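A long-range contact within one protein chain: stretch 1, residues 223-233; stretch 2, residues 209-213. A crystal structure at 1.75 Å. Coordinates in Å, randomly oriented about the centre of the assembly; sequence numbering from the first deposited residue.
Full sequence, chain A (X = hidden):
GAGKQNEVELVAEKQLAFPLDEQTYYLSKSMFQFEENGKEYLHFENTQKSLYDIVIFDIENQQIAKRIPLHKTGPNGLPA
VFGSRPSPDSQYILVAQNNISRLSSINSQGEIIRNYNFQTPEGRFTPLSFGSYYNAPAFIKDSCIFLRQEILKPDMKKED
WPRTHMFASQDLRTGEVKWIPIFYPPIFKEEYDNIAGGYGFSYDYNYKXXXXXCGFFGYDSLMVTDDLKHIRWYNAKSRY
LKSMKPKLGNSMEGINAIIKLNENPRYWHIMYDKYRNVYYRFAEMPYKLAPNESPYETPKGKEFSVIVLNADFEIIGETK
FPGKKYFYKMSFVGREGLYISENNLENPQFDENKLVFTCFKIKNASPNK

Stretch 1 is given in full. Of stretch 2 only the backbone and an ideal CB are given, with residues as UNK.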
# COMPACT_ATOMS: atom_id res chain seq x y z
N MSE A 223 10.89 -9.95 3.95
CA MSE A 223 11.35 -9.88 5.32
C MSE A 223 10.15 -10.15 6.21
O MSE A 223 9.08 -9.57 6.01
CB MSE A 223 11.86 -8.47 5.58
CG MSE A 223 12.65 -8.29 6.82
SE MSE A 223 12.83 -6.38 7.13
CE MSE A 223 11.25 -6.19 8.19
N VAL A 224 10.33 -11.04 7.19
CA VAL A 224 9.23 -11.45 8.06
C VAL A 224 9.67 -11.41 9.51
O VAL A 224 10.79 -11.81 9.84
CB VAL A 224 8.74 -12.88 7.71
CG1 VAL A 224 7.61 -13.36 8.68
CG2 VAL A 224 8.33 -12.98 6.24
N THR A 225 8.79 -10.94 10.39
CA THR A 225 9.04 -10.98 11.82
C THR A 225 7.75 -11.20 12.58
O THR A 225 6.72 -10.65 12.23
CB THR A 225 9.75 -9.70 12.34
OG1 THR A 225 10.01 -9.84 13.76
CG2 THR A 225 8.95 -8.49 12.09
N ASP A 226 7.82 -12.04 13.61
CA ASP A 226 6.68 -12.36 14.48
C ASP A 226 6.71 -11.67 15.85
O ASP A 226 5.74 -11.77 16.62
CB ASP A 226 6.63 -13.88 14.73
CG ASP A 226 6.40 -14.66 13.48
OD1 ASP A 226 5.89 -14.09 12.49
OD2 ASP A 226 6.72 -15.85 13.47
N ASP A 227 7.83 -11.02 16.17
CA ASP A 227 8.00 -10.35 17.47
C ASP A 227 8.51 -8.90 17.30
O ASP A 227 8.97 -8.30 18.26
CB ASP A 227 8.92 -11.16 18.38
CG ASP A 227 10.34 -11.31 17.83
OD1 ASP A 227 10.62 -10.90 16.68
OD2 ASP A 227 11.18 -11.85 18.58
N LEU A 228 8.40 -8.36 16.09
CA LEU A 228 8.84 -6.99 15.81
C LEU A 228 10.30 -6.77 16.18
O LEU A 228 10.68 -5.70 16.66
CB LEU A 228 7.93 -5.98 16.53
CG LEU A 228 6.45 -6.06 16.16
CD1 LEU A 228 5.65 -5.14 17.08
CD2 LEU A 228 6.25 -5.68 14.71
N LYS A 229 11.12 -7.79 15.95
CA LYS A 229 12.52 -7.74 16.31
C LYS A 229 13.37 -8.72 15.50
O LYS A 229 14.28 -8.29 14.78
CB LYS A 229 12.70 -8.00 17.80
CG LYS A 229 14.14 -7.85 18.28
CD LYS A 229 14.23 -7.18 19.66
CE LYS A 229 15.68 -6.85 20.05
NZ LYS A 229 16.45 -6.22 18.92
N HIS A 230 13.07 -10.01 15.62
CA HIS A 230 13.84 -11.03 14.92
C HIS A 230 13.29 -11.27 13.52
O HIS A 230 12.10 -11.54 13.34
CB HIS A 230 13.86 -12.32 15.71
CG HIS A 230 14.50 -12.17 17.06
ND1 HIS A 230 13.78 -11.85 18.19
CD2 HIS A 230 15.80 -12.24 17.44
CE1 HIS A 230 14.61 -11.75 19.22
NE2 HIS A 230 15.83 -12.00 18.79
N ILE A 231 14.19 -11.17 12.55
CA ILE A 231 13.89 -11.17 11.14
C ILE A 231 14.23 -12.49 10.46
O ILE A 231 15.27 -13.10 10.74
CB ILE A 231 14.73 -10.07 10.44
CG1 ILE A 231 14.46 -8.69 11.05
CG2 ILE A 231 14.45 -10.03 8.95
CD1 ILE A 231 13.04 -8.39 11.25
N ARG A 232 13.35 -12.91 9.55
CA ARG A 232 13.59 -14.05 8.65
C ARG A 232 13.38 -13.58 7.21
O ARG A 232 12.56 -12.69 6.95
CB ARG A 232 12.61 -15.20 8.94
CG ARG A 232 12.79 -15.83 10.29
CD ARG A 232 11.93 -17.10 10.45
NE ARG A 232 10.49 -16.93 10.20
CZ ARG A 232 9.65 -16.26 11.00
NH1 ARG A 232 10.08 -15.63 12.08
NH2 ARG A 232 8.35 -16.22 10.71
N TRP A 233 14.10 -14.19 6.27
CA TRP A 233 14.00 -13.80 4.87
C TRP A 233 13.56 -14.99 4.04
O TRP A 233 14.01 -16.11 4.28
CB TRP A 233 15.35 -13.29 4.36
CG TRP A 233 15.81 -12.04 5.03
CD1 TRP A 233 16.60 -11.95 6.14
CD2 TRP A 233 15.52 -10.71 4.63
NE1 TRP A 233 16.82 -10.63 6.45
CE2 TRP A 233 16.16 -9.85 5.53
CE3 TRP A 233 14.77 -10.15 3.59
CZ2 TRP A 233 16.08 -8.46 5.43
CZ3 TRP A 233 14.69 -8.76 3.48
CH2 TRP A 233 15.35 -7.93 4.40
N UNK A 209 -1.42 -14.65 12.89
CA UNK A 209 -0.12 -15.10 13.42
C UNK A 209 0.69 -13.98 14.04
O UNK A 209 1.83 -14.21 14.44
CB UNK A 209 0.70 -15.75 12.31
N UNK A 210 0.12 -12.77 14.11
CA UNK A 210 0.83 -11.59 14.63
C UNK A 210 2.17 -11.43 13.91
O UNK A 210 3.26 -11.40 14.52
CB UNK A 210 1.05 -11.71 16.14
N UNK A 211 2.07 -11.33 12.59
CA UNK A 211 3.22 -11.48 11.71
C UNK A 211 3.26 -10.34 10.68
O UNK A 211 2.30 -10.11 9.96
CB UNK A 211 3.18 -12.84 11.01
N UNK A 212 4.41 -9.68 10.63
CA UNK A 212 4.66 -8.57 9.73
C UNK A 212 5.50 -9.08 8.58
O UNK A 212 6.50 -9.77 8.80
CB UNK A 212 5.35 -7.41 10.45
N UNK A 213 5.12 -8.71 7.37
CA UNK A 213 5.85 -9.11 6.15
C UNK A 213 6.12 -7.82 5.36
O UNK A 213 5.20 -7.04 5.15
CB UNK A 213 5.06 -10.12 5.32

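The frame comes first. The strand 211-213 runs against the strand 223-225 at 167°, nearly antiparallel, with a closest approach of their axes of 4.9 Å. The CA atoms of Val224 and position 213 are 4.5 Å apart in a non-hydrogen-bonded pair, and those of Thr225 and position 212 are 5.4 Å apart in a hydrogen-bonded pair. Side chains therefore alternate: 213 shares a sheet face with Val224, and 212 shares the other with Thr225.

Position 209 lies before the strand, with phi/psi of -107/4°. Its CB points sideways, and its ideal position is 5.5 Å from Asp226 OD1, so stretch 1 imposes little and many side chains, polar ones included, would suit. The residue is Glu209, whose side chain stays 5.4 Å or more from stretch 1. Its backbone does more: a water hydrogen-bonds to both Glu209 O (2.8 Å from the water O) and Asp226 O (2.7 Å from the water O), linking the two loops.

Position 210 has phi/psi of 52/57°, the left-handed region, where glycine, asparagine and aspartate are common, although other residues occur. Its ideal CB is sideways, 4.7 Å from Asp226 O, and no pocket receives it; a small or polar side chain would be fitting. The residue is Ser210, in the m rotamer, and its side chain comes no nearer than 4.8 Å. The contact here is through the main chain, with Asp226 CA 3.6 Å from Ser210 O in a CA-H...O contact.

Position 211 is the most informative. The ideal CB points sideways but sits 3.3 Å from Asp226 OD1, with Val224 CG1 5.0 Å away. A carboxylate so close favours a donor or a positive charge: lysine, arginine or perhaps a neutral donor such as glutamine, preferably with an aliphatic stem to lie by Val224. Arg232 also reaches this carboxylate, its NH2 3.2 Å from Asp226 OD2 in a salt bridge, so a cation placed here would share the acid with Arg232. The residue is Arg211. Its NE donates to Asp226 OD1 at 2.7 Å (160°) and its NH2 to Asp226 OD2 at 3.0 Å (173°), a two-pronged salt bridge near the guanidinium plane. Its CG packs 3.7 Å from Val224 CG1. The like charges approach to 3.8 Å between Arg232 NH2 and Arg211 NE, with Asp226 bridging both.

Position 212 is fixed by paired backbone bonds: its N donates to Thr225 O at 3.0 Å, and Thr225 N donates to its O at 3.0 Å. The ideal CB is 4.7 Å from Leu228 CD2, and Thr225 CG2 also lies on this face, so leucine, isoleucine, valine or methionine would suit. The residue is Leu212, with CD2 4.2 Å from Leu228 CD2 and CB 4.0 Å from Thr225 CG2.

Position 213 places its ideal CB 4.4 Å from Val224 CG2. With an extended backbone, valine or isoleucine fits well. The residue is Val213, whose CG1 meets Val224 CG2 at 4.1 Å; Val213 CA lies 3.3 Å from Met223 O.

Stretch 2, residues 209-213: ESRLV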
# COMPACT_ATOMS: atom_id res chain seq x y z
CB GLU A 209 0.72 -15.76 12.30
CG GLU A 209 0.07 -16.94 11.61
CD GLU A 209 -0.13 -18.14 12.54
OE1 GLU A 209 0.49 -18.18 13.62
OE2 GLU A 209 -0.91 -19.04 12.18
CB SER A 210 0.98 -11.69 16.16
OG SER A 210 -0.28 -11.43 16.74
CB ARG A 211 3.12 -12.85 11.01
CG ARG A 211 4.16 -13.15 9.97
CD ARG A 211 4.07 -14.60 9.53
NE ARG A 211 4.59 -15.48 10.58
CZ ARG A 211 4.26 -16.75 10.76
NH1 ARG A 211 3.40 -17.35 9.94
NH2 ARG A 211 4.79 -17.42 11.77
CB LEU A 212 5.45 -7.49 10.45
CG LEU A 212 5.92 -6.28 9.64
CD1 LEU A 212 4.74 -5.48 9.07
CD2 LEU A 212 6.80 -5.40 10.55
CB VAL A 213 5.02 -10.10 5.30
CG1 VAL A 213 5.84 -10.56 4.05
CG2 VAL A 213 4.55 -11.29 6.17
O HOH W 1 3.70 -13.59 16.45
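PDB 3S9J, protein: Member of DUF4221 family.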